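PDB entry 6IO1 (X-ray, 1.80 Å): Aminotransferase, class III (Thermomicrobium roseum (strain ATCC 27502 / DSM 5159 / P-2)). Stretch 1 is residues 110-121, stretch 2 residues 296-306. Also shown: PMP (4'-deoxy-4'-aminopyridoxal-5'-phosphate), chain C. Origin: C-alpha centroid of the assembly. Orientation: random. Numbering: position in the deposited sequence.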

ATOM      1  N   GLY B 110      13.005  -9.419 -21.949  1.00 18.09           N
ATOM      2  CA  GLY B 110      11.998  -9.290 -22.973  1.00 16.26           C
ATOM      3  C   GLY B 110      11.254  -7.972 -22.941  1.00 16.38           C
ATOM      4  O   GLY B 110      11.725  -6.973 -22.389  1.00 16.43           O
ATOM      5  N   PRO B 111      10.053  -7.956 -23.524  1.00 15.60           N
ATOM      6  CA  PRO B 111       9.320  -6.691 -23.669  1.00 16.96           C
ATOM      7  C   PRO B 111       8.618  -6.247 -22.394  1.00 17.10           C
ATOM      8  O   PRO B 111       7.697  -5.426 -22.451  1.00 17.08           O
ATOM      9  N   LEU B 112       9.049  -6.761 -21.241  1.00 17.76           N
ATOM     10  CA  LEU B 112       8.558  -6.271 -19.954  1.00 15.48           C
ATOM     11  C   LEU B 112       9.227  -4.923 -19.714  1.00 13.60           C
ATOM     12  O   LEU B 112      10.224  -4.796 -18.999  1.00 15.66           O
ATOM     13  N   ASP B 113       8.658  -3.894 -20.339  1.00 14.72           N
ATOM     14  CA  ASP B 113       9.306  -2.597 -20.402  1.00 16.54           C
ATOM     15  C   ASP B 113       8.482  -1.442 -19.857  1.00 16.20           C
ATOM     16  O   ASP B 113       8.969  -0.307 -19.890  1.00 16.22           O
ATOM     17  N   HIS B 114       7.265  -1.661 -19.355  1.00 15.84           N
ATOM     18  CA  HIS B 114       6.468  -0.538 -18.875  1.00 15.99           C
ATOM     19  C   HIS B 114       6.085  -0.761 -17.420  1.00 14.53           C
ATOM     20  O   HIS B 114       5.583  -1.826 -17.067  1.00 15.19           O
ATOM     21  N   PHE B 115       6.311   0.240 -16.573  1.00 15.50           N
ATOM     22  CA  PHE B 115       6.210   0.028 -15.136  1.00 14.99           C
ATOM     23  C   PHE B 115       5.360   1.095 -14.463  1.00 13.41           C
ATOM     24  O   PHE B 115       5.422   2.277 -14.815  1.00 12.86           O
ATOM     25  N   GLN B 116       4.561   0.655 -13.491  1.00 14.61           N
ATOM     26  CA  GLN B 116       3.866   1.540 -12.565  1.00 13.03           C
ATOM     27  C   GLN B 116       4.219   1.120 -11.149  1.00 12.99           C
ATOM     28  O   GLN B 116       4.069  -0.053 -10.793  1.00 14.29           O
ATOM     29  N   PHE B 117       4.675   2.069 -10.344  1.00 12.69           N
ATOM     30  CA  PHE B 117       5.176   1.743  -9.020  1.00 13.35           C
ATOM     31  C   PHE B 117       4.084   1.840  -7.959  1.00 13.49           C
ATOM     32  O   PHE B 117       3.033   2.454  -8.156  1.00 13.38           O
ATOM     33  N   THR B 118       4.344   1.184  -6.831  1.00 15.16           N
ATOM     34  CA  THR B 118       3.447   1.084  -5.688  1.00 14.07           C
ATOM     35  C   THR B 118       4.311   1.127  -4.431  1.00 14.40           C
ATOM     36  O   THR B 118       5.516   1.395  -4.492  1.00 14.04           O
ATOM     37  N   SER B 119       3.696   0.866  -3.279  1.00 15.88           N
ATOM     38  CA  SER B 119       4.418   0.824  -2.015  1.00 16.20           C
ATOM     39  C   SER B 119       4.486  -0.565  -1.391  1.00 15.87           C
ATOM     40  O   SER B 119       5.078  -0.710  -0.317  1.00 17.82           O
ATOM     41  N   GLY B 120       3.916  -1.586  -2.024  1.00 16.38           N
ATOM     42  CA  GLY B 120       3.936  -2.906  -1.417  1.00 16.96           C
ATOM     43  C   GLY B 120       3.476  -3.979  -2.376  1.00 15.30           C
ATOM     44  O   GLY B 120       2.999  -3.702  -3.480  1.00 13.85           O
ATOM     45  N   GLY B 121       3.635  -5.227  -1.927  1.00 16.00           N
ATOM     46  CA  GLY B 121       3.263  -6.365  -2.753  1.00 17.02           C
ATOM     47  C   GLY B 121       1.773  -6.453  -3.027  1.00 16.59           C
ATOM     48  O   GLY B 121       1.358  -6.755  -4.148  1.00 15.39           O
ATOM     49  N   VAL B 296      13.201   1.407   2.080  1.00 14.40           N
ATOM     50  CA  VAL B 296      12.059   2.302   1.886  1.00 15.09           C
ATOM     51  C   VAL B 296      10.940   1.492   1.238  1.00 16.94           C
ATOM     52  O   VAL B 296      11.215   0.665   0.356  1.00 16.04           O
ATOM     53  N   PRO B 297       9.682   1.666   1.648  1.00 16.07           N
ATOM     54  CA  PRO B 297       8.585   0.909   1.018  1.00 15.41           C
ATOM     55  C   PRO B 297       8.494   1.196  -0.472  1.00 14.75           C
ATOM     56  O   PRO B 297       8.319   2.340  -0.895  1.00 14.91           O
ATOM     57  N   LEU B 298       8.619   0.138  -1.271  1.00 13.66           N
ATOM     58  CA  LEU B 298       8.523   0.259  -2.718  1.00 14.47           C
ATOM     59  C   LEU B 298       8.043  -1.056  -3.312  1.00 13.02           C
ATOM     60  O   LEU B 298       8.406  -2.135  -2.837  1.00 15.64           O
ATOM     61  N   GLY B 299       7.221  -0.948  -4.352  1.00 13.50           N
ATOM     62  CA  GLY B 299       6.721  -2.079  -5.100  1.00 14.29           C
ATOM     63  C   GLY B 299       6.483  -1.620  -6.521  1.00 12.17           C
ATOM     64  O   GLY B 299       6.657  -0.445  -6.845  1.00 13.28           O
ATOM     65  N   GLY B 300       6.086  -2.548  -7.379  1.00 11.91           N
ATOM     66  CA  GLY B 300       5.797  -2.145  -8.743  1.00 13.13           C
ATOM     67  C   GLY B 300       5.200  -3.260  -9.568  1.00 11.18           C
ATOM     68  O   GLY B 300       5.209  -4.434  -9.184  1.00 11.96           O
ATOM     69  N   VAL B 301       4.694  -2.856 -10.731  1.00 12.89           N
ATOM     70  CA  VAL B 301       4.153  -3.753 -11.741  1.00 13.42           C
ATOM     71  C   VAL B 301       4.825  -3.428 -13.065  1.00 13.44           C
ATOM     72  O   VAL B 301       4.890  -2.258 -13.463  1.00 13.33           O
ATOM     73  N   GLY B 302       5.319  -4.459 -13.744  1.00 13.47           N
ATOM     74  CA  GLY B 302       5.869  -4.336 -15.078  1.00 13.48           C
ATOM     75  C   GLY B 302       5.005  -5.104 -16.065  1.00 12.43           C
ATOM     76  O   GLY B 302       4.623  -6.246 -15.813  1.00 14.56           O
ATOM     77  N   VAL B 303       4.703  -4.456 -17.181  1.00 12.91           N
ATOM     78  CA  VAL B 303       3.863  -5.026 -18.218  1.00 14.47           C
ATOM     79  C   VAL B 303       4.611  -4.999 -19.543  1.00 15.05           C
ATOM     80  O   VAL B 303       5.526  -4.189 -19.776  1.00 17.57           O
ATOM     81  N   SER B 304       4.194  -5.923 -20.406  1.00 16.58           N
ATOM     82  CA  SER B 304       4.728  -6.105 -21.740  1.00 17.98           C
ATOM     83  C   SER B 304       4.335  -4.940 -22.638  1.00 16.80           C
ATOM     84  O   SER B 304       3.427  -4.159 -22.338  1.00 15.14           O
ATOM     85  N   ASP B 305       5.045  -4.832 -23.761  1.00 17.46           N
ATOM     86  CA  ASP B 305       4.776  -3.758 -24.709  1.00 20.63           C
ATOM     87  C   ASP B 305       3.365  -3.846 -25.278  1.00 18.70           C
ATOM     88  O   ASP B 305       2.750  -2.814 -25.564  1.00 21.17           O
ATOM     89  N   GLU B 306       2.841  -5.059 -25.462  1.00 19.03           N
ATOM     90  CA  GLU B 306       1.493  -5.214 -26.004  1.00 19.13           C
ATOM     91  C   GLU B 306       0.440  -4.662 -25.047  1.00 17.66           C
ATOM     92  O   GLU B 306      -0.452  -3.906 -25.453  1.00 18.23           O
TER

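The two strands run antiparallel, their axes at 160° and 4.1 Å apart at closest approach. Side chains alternate between the faces of the sheet, as in any extended strand. Three hydrogen-bonded pairs fix the register: His114 with Val303, Gln116 with Val301, and Thr118 with Gly299. In the central pair, Gln116 N to Val301 O and Val301 N to Gln116 O both measure 2.9 Å, with angles of 158° and 157°.

The face carrying Phe115 and Phe117 is shaped by glycine. Both phenylalanines are m, with chi1 of -60° and -62°. The Phe115 ring approaches Gly302 obliquely, Phe115 CD2 reaching Gly302 CA at 3.4 Å; an ideal CB on Gly302 would clash with Phe115 CE2 at 2.6 Å. At the next pair the closest approach is between Phe117 CA and Gly300 CA, 3.9 Å, and an ideal CB on Gly300 would sit tightly, 3.2 Å from Phe117 CD1. Leu112 (m, t) shares this face, and its end turns back to the partner, bringing Leu112 CD2 to 3.8 Å from Gly302 O. Leu298, at t and p, begins with CB pointing away, yet its end also returns: Leu298 CD1 lies 3.4 Å from Thr118 O and 4.3 Å from Phe117 CB.

On the other face, His114 makes the only hydrogen bond between side chains across the stretches. With chi1 at -54° (m) and chi2 at -102°, its ring is placed so that His114 NE2 donates to Asp305 OD1 at 2.8 Å and 159°. Asp305 is t, and its carboxylate oxygen meets the imidazole at the ring edge, near its plane, as an in-plane N-H requires. At the base of the side chain, His114 CB packs 3.7 Å from Val303 CG2, with Val303 in the m rotamer. Gln116 instead starts out along t, t, and its end leads away; NE2 is satisfied elsewhere in the structure.

Thr118 is p, which places Thr118 OG1 3.4 Å from Gly300 N but at too poor an angle for a hydrogen bond. An ideal CB on Gly299 would clash with Thr118 OG1 at 2.6 Å and with Gly120 O at 2.8 Å.

Ser119 is m, and its CA-to-CB bond points away from the other stretch. Ser119 OG lies 2.9 Å from water 1, which also contacts Pro297 O at 2.8 Å and so links the two stretches. Just beyond, Gly121 N donates to PMP O1P at 2.9 Å and 147°. Ideal CB atoms on Gly120 and Gly121 would clash with PMP O1P at 2.8 Å and PMP O4P at 2.5 Å, respectively.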

ATOM      1  CB  PRO B 111       8.311  -6.992 -24.785  1.00 18.34           C
ATOM      2  CG  PRO B 111       8.166  -8.476 -24.809  1.00 19.25           C
ATOM      3  CD  PRO B 111       9.333  -9.103 -24.100  1.00 17.71           C
ATOM      4  CB  LEU B 112       8.861  -7.259 -18.836  1.00 15.09           C
ATOM      5  CG  LEU B 112       8.017  -8.531 -18.769  1.00 16.03           C
ATOM      6  CD1 LEU B 112       8.610  -9.499 -17.760  1.00 17.85           C
ATOM      7  CD2 LEU B 112       6.576  -8.202 -18.414  1.00 16.79           C
ATOM      8  CB  ASP B 113       9.701  -2.275 -21.852  1.00 16.64           C
ATOM      9  CG  ASP B 113      10.858  -3.121 -22.348  1.00 16.82           C
ATOM     10  OD1 ASP B 113      11.562  -3.723 -21.512  1.00 17.63           O
ATOM     11  OD2 ASP B 113      11.066  -3.181 -23.579  1.00 18.47           O
ATOM     12  CB  HIS B 114       5.245  -0.347 -19.766  1.00 17.04           C
ATOM     13  CG  HIS B 114       5.591  -0.213 -21.217  1.00 18.69           C
ATOM     14  ND1 HIS B 114       5.619   1.002 -21.869  1.00 20.03           N
ATOM     15  CD2 HIS B 114       5.944  -1.140 -22.138  1.00 20.02           C
ATOM     16  CE1 HIS B 114       5.962   0.815 -23.131  1.00 21.97           C
ATOM     17  NE2 HIS B 114       6.165  -0.476 -23.320  1.00 21.57           N
ATOM     18  CB  PHE B 115       7.603   0.001 -14.496  1.00 13.57           C
ATOM     19  CG  PHE B 115       8.490  -1.083 -15.031  1.00 15.91           C
ATOM     20  CD1 PHE B 115       9.254  -0.874 -16.167  1.00 15.42           C
ATOM     21  CD2 PHE B 115       8.552  -2.315 -14.407  1.00 15.47           C
ATOM     22  CE1 PHE B 115      10.063  -1.874 -16.666  1.00 14.81           C
ATOM     23  CE2 PHE B 115       9.359  -3.320 -14.900  1.00 14.81           C
ATOM     24  CZ  PHE B 115      10.117  -3.098 -16.032  1.00 15.26           C
ATOM     25  CB  GLN B 116       2.348   1.509 -12.754  1.00 13.09           C
ATOM     26  CG  GLN B 116       1.626   2.526 -11.876  1.00 16.10           C
ATOM     27  CD  GLN B 116       0.119   2.470 -12.017  1.00 15.74           C
ATOM     28  OE1 GLN B 116      -0.580   1.974 -11.134  1.00 17.39           O
ATOM     29  NE2 GLN B 116      -0.391   2.985 -13.129  1.00 16.86           N
ATOM     30  CB  PHE B 117       6.356   2.648  -8.674  1.00 12.47           C
ATOM     31  CG  PHE B 117       7.521   2.483  -9.606  1.00 15.02           C
ATOM     32  CD1 PHE B 117       8.295   1.336  -9.565  1.00 13.69           C
ATOM     33  CD2 PHE B 117       7.823   3.457 -10.544  1.00 14.29           C
ATOM     34  CE1 PHE B 117       9.359   1.168 -10.428  1.00 12.94           C
ATOM     35  CE2 PHE B 117       8.888   3.295 -11.410  1.00 14.68           C
ATOM     36  CZ  PHE B 117       9.657   2.149 -11.352  1.00 12.24           C
ATOM     37  CB  THR B 118       2.604  -0.201  -5.729  1.00 13.49           C
ATOM     38  OG1 THR B 118       3.461  -1.341  -5.586  1.00 16.25           O
ATOM     39  CG2 THR B 118       1.812  -0.317  -7.028  1.00 14.90           C
ATOM     40  CB  SER B 119       3.787   1.801  -1.017  1.00 16.89           C
ATOM     41  OG  SER B 119       3.956   3.140  -1.442  1.00 17.03           O
ATOM     42  CB  VAL B 296      12.430   3.524   1.025  1.00 12.72           C
ATOM     43  CG1 VAL B 296      11.232   4.446   0.852  1.00 12.68           C
ATOM     44  CG2 VAL B 296      13.592   4.298   1.634  1.00 15.00           C
ATOM     45  CB  PRO B 297       7.344   1.404   1.768  1.00 16.51           C
ATOM     46  CG  PRO B 297       7.860   1.827   3.096  1.00 16.76           C
ATOM     47  CD  PRO B 297       9.219   2.413   2.832  1.00 15.72           C
ATOM     48  CB  LEU B 298       9.865   0.659  -3.340  1.00 14.83           C
ATOM     49  CG  LEU B 298       9.855   0.886  -4.854  1.00 13.99           C
ATOM     50  CD1 LEU B 298       8.794   1.904  -5.240  1.00 13.18           C
ATOM     51  CD2 LEU B 298      11.217   1.326  -5.346  1.00 13.02           C
ATOM     52  CB  VAL B 301       2.625  -3.612 -11.871  1.00 14.64           C
ATOM     53  CG1 VAL B 301       2.096  -4.523 -12.962  1.00 15.91           C
ATOM     54  CG2 VAL B 301       1.954  -3.909 -10.548  1.00 15.59           C
ATOM     55  CB  VAL B 303       2.504  -4.302 -18.344  1.00 15.02           C
ATOM     56  CG1 VAL B 303       1.796  -4.252 -16.997  1.00 14.82           C
ATOM     57  CG2 VAL B 303       2.688  -2.906 -18.915  1.00 15.85           C
ATOM     58  CB  SER B 304       4.219  -7.416 -22.340  1.00 16.68           C
ATOM     59  OG  SER B 304       2.823  -7.353 -22.583  1.00 17.01           O
ATOM     60  CB  ASP B 305       5.809  -3.786 -25.833  1.00 23.47           C
ATOM     61  CG  ASP B 305       5.893  -2.473 -26.570  1.00 28.22           C
ATOM     62  OD1 ASP B 305       6.331  -1.476 -25.960  1.00 28.19           O
ATOM     63  OD2 ASP B 305       5.513  -2.434 -27.759  1.00 34.72           O
ATOM     64  CB  GLU B 306       1.229  -6.690 -26.311  1.00 20.89           C
ATOM     65  CG  GLU B 306      -0.229  -7.109 -26.214  1.00 22.74           C
ATOM     66  CD  GLU B 306      -1.061  -6.610 -27.377  1.00 28.36           C
ATOM     67  OE1 GLU B 306      -0.474  -6.202 -28.401  1.00 32.28           O
ATOM     68  OE2 GLU B 306      -2.304  -6.632 -27.268  1.00 30.04           O
TER
HETATM   69  N1  PMP C 701       3.085 -11.051  -2.734  1.00 22.95           N
HETATM   70  C2  PMP C 701       3.853 -11.970  -2.151  1.00 24.34           C
HETATM   71  C2A PMP C 701       4.468 -13.041  -2.998  1.00 22.32           C
HETATM   72  C3  PMP C 701       4.081 -11.938  -0.770  1.00 27.63           C
HETATM   73  O3  PMP C 701       4.872 -12.892  -0.201  1.00 29.66           O
HETATM   74  C4  PMP C 701       3.500 -10.930   0.006  1.00 26.30           C
HETATM   75  C4A PMP C 701       3.733 -10.875   1.496  1.00 30.35           C
HETATM   76  N4A PMP C 701       5.030 -11.438   1.884  1.00 29.03           N
HETATM   77  C5  PMP C 701       2.696  -9.972  -0.626  1.00 26.04           C
HETATM   78  C6  PMP C 701       2.523 -10.082  -1.994  1.00 22.90           C
HETATM   79  C5A PMP C 701       2.044  -8.870   0.152  1.00 26.23           C
HETATM   80  O4P PMP C 701       2.927  -7.708   0.238  1.00 29.08           O
HETATM   81  P   PMP C 701       2.541  -6.418   1.130  1.00 26.56           P
HETATM   82  O1P PMP C 701       3.678  -5.433   0.943  1.00 23.74           O
HETATM   83  O2P PMP C 701       1.222  -5.911   0.582  1.00 19.81           O
HETATM   84  O3P PMP C 701       2.429  -6.927   2.554  1.00 26.07           O
HETATM   85  O   HOH W   1       6.569   3.812  -2.537  1.00 16.27           O